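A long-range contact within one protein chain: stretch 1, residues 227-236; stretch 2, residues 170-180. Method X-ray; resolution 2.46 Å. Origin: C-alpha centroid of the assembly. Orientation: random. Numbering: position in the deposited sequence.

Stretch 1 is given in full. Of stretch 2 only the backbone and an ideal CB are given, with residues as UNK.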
# COMPACT_ATOMS: atom_id res chain seq x y z
N ALA A 227 -10.72 -15.63 23.83
CA ALA A 227 -10.75 -14.28 24.37
C ALA A 227 -10.15 -13.29 23.38
O ALA A 227 -10.67 -12.19 23.19
CB ALA A 227 -9.99 -14.22 25.69
N GLU A 228 -9.04 -13.68 22.74
CA GLU A 228 -8.41 -12.79 21.77
C GLU A 228 -9.36 -12.46 20.63
O GLU A 228 -9.45 -11.30 20.21
CB GLU A 228 -7.11 -13.43 21.26
CG GLU A 228 -6.04 -13.49 22.36
CD GLU A 228 -4.77 -14.20 21.92
OE1 GLU A 228 -3.69 -13.90 22.49
OE2 GLU A 228 -4.84 -15.06 21.02
N TRP A 229 -10.13 -13.44 20.15
CA TRP A 229 -11.03 -13.13 19.05
C TRP A 229 -12.21 -12.29 19.51
O TRP A 229 -12.64 -11.36 18.80
CB TRP A 229 -11.55 -14.39 18.37
CG TRP A 229 -12.68 -14.02 17.48
CD1 TRP A 229 -14.01 -14.25 17.69
CD2 TRP A 229 -12.60 -13.29 16.24
NE1 TRP A 229 -14.75 -13.73 16.66
CE2 TRP A 229 -13.91 -13.13 15.75
CE3 TRP A 229 -11.54 -12.77 15.49
CZ2 TRP A 229 -14.19 -12.48 14.56
CZ3 TRP A 229 -11.82 -12.12 14.30
CH2 TRP A 229 -13.13 -11.97 13.85
N LYS A 230 -12.79 -12.63 20.66
CA LYS A 230 -13.91 -11.82 21.14
C LYS A 230 -13.47 -10.37 21.36
O LYS A 230 -14.27 -9.45 21.16
CB LYS A 230 -14.53 -12.45 22.40
CG LYS A 230 -15.83 -13.26 22.06
CD LYS A 230 -16.83 -12.39 21.22
CE LYS A 230 -18.35 -12.81 21.19
NZ LYS A 230 -18.79 -13.76 20.13
N ASP A 231 -12.20 -10.16 21.71
CA ASP A 231 -11.65 -8.81 21.76
C ASP A 231 -11.52 -8.21 20.37
O ASP A 231 -11.80 -7.02 20.17
CB ASP A 231 -10.29 -8.82 22.46
CG ASP A 231 -9.61 -7.46 22.45
OD1 ASP A 231 -10.20 -6.47 22.95
OD2 ASP A 231 -8.47 -7.37 21.92
N PHE A 232 -11.08 -9.02 19.40
CA PHE A 232 -10.88 -8.54 18.04
C PHE A 232 -12.16 -7.92 17.48
O PHE A 232 -12.10 -6.93 16.74
CB PHE A 232 -10.41 -9.68 17.13
CG PHE A 232 -9.84 -9.23 15.81
CD1 PHE A 232 -10.66 -8.86 14.77
CD2 PHE A 232 -8.47 -9.21 15.60
CE1 PHE A 232 -10.14 -8.47 13.56
CE2 PHE A 232 -7.94 -8.83 14.38
CZ PHE A 232 -8.78 -8.45 13.36
N GLU A 233 -13.32 -8.50 17.80
CA GLU A 233 -14.50 -7.95 17.17
C GLU A 233 -15.00 -6.66 17.81
O GLU A 233 -15.98 -6.09 17.32
CB GLU A 233 -15.65 -8.97 17.10
CG GLU A 233 -15.64 -10.15 18.05
CD GLU A 233 -16.78 -11.10 17.74
OE1 GLU A 233 -16.83 -11.65 16.62
OE2 GLU A 233 -17.66 -11.23 18.61
N THR A 234 -14.35 -6.18 18.87
CA THR A 234 -14.66 -4.85 19.37
C THR A 234 -13.79 -3.77 18.75
O THR A 234 -14.03 -2.59 18.98
CB THR A 234 -14.50 -4.78 20.88
OG1 THR A 234 -13.11 -4.56 21.19
CG2 THR A 234 -14.98 -6.06 21.54
N TRP A 235 -12.77 -4.15 17.99
CA TRP A 235 -11.85 -3.16 17.45
C TRP A 235 -12.57 -2.24 16.47
O TRP A 235 -13.41 -2.68 15.68
CB TRP A 235 -10.68 -3.83 16.75
CG TRP A 235 -9.77 -4.60 17.61
CD1 TRP A 235 -9.87 -4.80 18.96
CD2 TRP A 235 -8.60 -5.28 17.19
NE1 TRP A 235 -8.83 -5.58 19.40
CE2 TRP A 235 -8.03 -5.88 18.33
CE3 TRP A 235 -7.96 -5.45 15.95
CZ2 TRP A 235 -6.86 -6.64 18.27
CZ3 TRP A 235 -6.80 -6.20 15.89
CH2 TRP A 235 -6.26 -6.79 17.04
N ASP A 236 -12.19 -0.96 16.50
CA ASP A 236 -12.68 0.02 15.54
C ASP A 236 -14.20 -0.02 15.46
O ASP A 236 -14.79 -0.18 14.39
CB ASP A 236 -12.07 -0.21 14.16
CG ASP A 236 -10.56 -0.10 14.16
OD1 ASP A 236 -10.05 1.02 14.44
OD2 ASP A 236 -9.89 -1.12 13.88
N UNK A 170 6.25 -10.47 24.37
CA UNK A 170 6.26 -10.65 22.93
C UNK A 170 4.85 -10.71 22.37
O UNK A 170 4.52 -10.03 21.39
CB UNK A 170 7.03 -11.92 22.56
N UNK A 171 3.99 -11.54 22.97
CA UNK A 171 2.64 -11.67 22.41
C UNK A 171 1.87 -10.37 22.54
O UNK A 171 1.07 -10.04 21.66
CB UNK A 171 1.88 -12.80 23.10
N UNK A 172 2.11 -9.61 23.61
CA UNK A 172 1.38 -8.36 23.76
C UNK A 172 1.85 -7.34 22.73
O UNK A 172 1.03 -6.64 22.13
CB UNK A 172 1.55 -7.81 25.18
N UNK A 173 3.17 -7.25 22.50
CA UNK A 173 3.67 -6.35 21.47
C UNK A 173 3.17 -6.76 20.09
O UNK A 173 2.84 -5.90 19.26
CB UNK A 173 5.20 -6.32 21.49
N UNK A 174 3.07 -8.07 19.84
CA UNK A 174 2.53 -8.53 18.56
C UNK A 174 1.10 -8.06 18.36
O UNK A 174 0.72 -7.64 17.26
CB UNK A 174 2.59 -10.06 18.47
N UNK A 175 0.26 -8.17 19.40
CA UNK A 175 -1.12 -7.72 19.26
C UNK A 175 -1.17 -6.24 18.97
O UNK A 175 -1.93 -5.80 18.09
CB UNK A 175 -1.93 -8.04 20.52
N UNK A 176 -0.35 -5.47 19.66
CA UNK A 176 -0.34 -4.03 19.49
C UNK A 176 -0.05 -3.68 18.04
O UNK A 176 -0.71 -2.82 17.45
CB UNK A 176 0.69 -3.38 20.42
N UNK A 177 0.91 -4.38 17.45
CA UNK A 177 1.24 -4.17 16.05
C UNK A 177 0.10 -4.61 15.14
O UNK A 177 -0.16 -3.98 14.11
CB UNK A 177 2.52 -4.92 15.69
N UNK A 178 -0.61 -5.67 15.52
CA UNK A 178 -1.73 -6.11 14.70
C UNK A 178 -2.86 -5.10 14.77
O UNK A 178 -3.48 -4.79 13.74
CB UNK A 178 -2.22 -7.49 15.14
N UNK A 179 -3.16 -4.60 15.96
CA UNK A 179 -4.25 -3.64 16.10
C UNK A 179 -3.93 -2.36 15.33
O UNK A 179 -4.80 -1.83 14.63
CB UNK A 179 -4.50 -3.33 17.58
N UNK A 180 -2.70 -1.88 15.42
CA UNK A 180 -2.34 -0.68 14.68
C UNK A 180 -2.44 -0.92 13.17
O UNK A 180 -2.88 -0.02 12.41
CB UNK A 180 -0.93 -0.23 15.06

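The backbone of stretch 2 is helical throughout, with phi between about -51° and -70° and psi near -40°, so every position suits a helix-compatible residue. Its direction lies 26° from that of helix 227-232, but the axes come no closer than 13.0 Å; a gap this wide must be bridged by long or bulky side chains.

At position 170 the ideal CB has nothing of stretch 1 within 5.5 Å, and many residues would fit, polar ones readily. It is Lys170, which makes no contact here.

Position 171 points its CA-to-CB bond toward stretch 1, yet the ideal CB again finds nothing within 5.5 Å. What lies in that direction is the carboxylate of Glu228, so a long donor, lysine or arginine, would suit, and glutamine could also be considered. The deposited residue is Arg171, with chi1 to chi3 all t. This extended chain delivers its guanidinium edge-on to the carboxylate: NE donates to Glu228 OE1 at 2.6 Å (168°) and NH1 to Glu228 OE2 at 2.8 Å (170°), a two-pronged salt bridge in which both bonds are nearly linear.

Positions 172, 173 and 174 are out of reach of stretch 1, which therefore sets no size or charge for them. They are Ala172, Lys173 and Ala174. Lys173 pairs with position 176.

Position 175 points toward stretch 1 across open space; its CA is 9.2 Å from the CA of Glu228. Ahead lie the Glu228 carboxylate and the rings of Phe232 and Trp235, so a large side chain is wanted: an aromatic, perhaps with a donor, or a long aliphatic. Trp175 meets both demands. Its NE1 donates to Glu228 OE1 at 2.9 Å (158°), so that oxygen accepts from two residues. Its six-membered ring supplies the apolar side, with CZ3 4.2 Å from Phe232 CD2 and CE3 3.7 Å from Trp235 CH2. The six-membered rings of Trp175 and Trp235 have planes at 85° and centroids 5.9 Å apart.

Position 176 points away, favouring no particular partner in stretch 1; it is Glu176, whose OE1 takes a salt bridge from Lys173 NZ at 3.0 Å. Position 177 is out of reach, so stretch 1 sets no limit on size or charge; it is Lys177.

Position 178 points toward stretch 1, its ideal CB 4.5 Å from Trp235 CH2. A medium-sized apolar residue such as valine, leucine or isoleucine would suit. Ile178 places CG2 3.9 Å from Trp235 CH2, at the edge of the indole.

Position 179 points sideways, but its ideal CB is 3.9 Å from Trp235 CH2, with Asp231 beyond. A long chain able to cover the indole, preferably cationic, fits. Arg179 lies over one face: CG is 3.7 Å from the centroid of the Trp235 six-membered ring, and CZ is 3.7 Å from that of the five-membered ring, a cation-pi contact. NH2 also makes a long salt bridge to Asp231 OD1, at 3.8 Å.

Position 180 points away, and small or polar residues would do equally well; it is Ala180, which makes no contact.

Stretch 2 170-180: KRAKAWEKIRA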
# COMPACT_ATOMS: atom_id res chain seq x y z
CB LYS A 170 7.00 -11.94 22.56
CG LYS A 170 8.51 -11.86 22.39
CD LYS A 170 9.01 -13.28 22.03
CE LYS A 170 10.37 -13.27 21.39
NZ LYS A 170 11.31 -12.61 22.32
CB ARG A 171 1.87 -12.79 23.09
CG ARG A 171 0.59 -13.12 22.37
CD ARG A 171 -0.07 -14.35 22.97
NE ARG A 171 -1.24 -14.80 22.22
CZ ARG A 171 -1.20 -15.76 21.29
NH1 ARG A 171 -2.30 -16.13 20.65
NH2 ARG A 171 -0.03 -16.33 20.99
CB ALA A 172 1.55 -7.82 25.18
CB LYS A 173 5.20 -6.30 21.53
CG LYS A 173 5.70 -5.62 22.80
CD LYS A 173 7.01 -4.86 22.62
CE LYS A 173 6.87 -3.38 23.04
NZ LYS A 173 6.16 -2.55 22.01
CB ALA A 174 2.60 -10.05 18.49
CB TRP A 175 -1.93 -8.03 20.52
CG TRP A 175 -2.50 -9.40 20.47
CD1 TRP A 175 -2.26 -10.43 21.35
CD2 TRP A 175 -3.40 -9.92 19.48
NE1 TRP A 175 -2.97 -11.55 20.97
CE2 TRP A 175 -3.67 -11.26 19.82
CE3 TRP A 175 -4.01 -9.37 18.35
CZ2 TRP A 175 -4.52 -12.07 19.07
CZ3 TRP A 175 -4.85 -10.18 17.60
CH2 TRP A 175 -5.10 -11.51 17.97
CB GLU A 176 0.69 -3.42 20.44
CG GLU A 176 1.18 -2.06 20.06
CD GLU A 176 2.20 -1.52 21.07
OE1 GLU A 176 3.29 -2.10 21.22
OE2 GLU A 176 1.90 -0.51 21.74
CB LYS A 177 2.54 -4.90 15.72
CG LYS A 177 3.33 -4.25 14.60
CD LYS A 177 4.77 -4.79 14.50
CE LYS A 177 5.45 -4.41 13.16
NZ LYS A 177 5.18 -5.44 12.10
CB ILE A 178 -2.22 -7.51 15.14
CG1 ILE A 178 -1.14 -8.57 14.87
CG2 ILE A 178 -3.54 -7.86 14.43
CD1 ILE A 178 -1.36 -9.85 15.68
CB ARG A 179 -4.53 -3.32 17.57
CG ARG A 179 -5.92 -2.73 17.77
CD ARG A 179 -6.09 -1.95 19.06
NE ARG A 179 -6.70 -2.76 20.12
CZ ARG A 179 -7.93 -2.59 20.59
NH1 ARG A 179 -8.71 -1.63 20.10
NH2 ARG A 179 -8.38 -3.39 21.55
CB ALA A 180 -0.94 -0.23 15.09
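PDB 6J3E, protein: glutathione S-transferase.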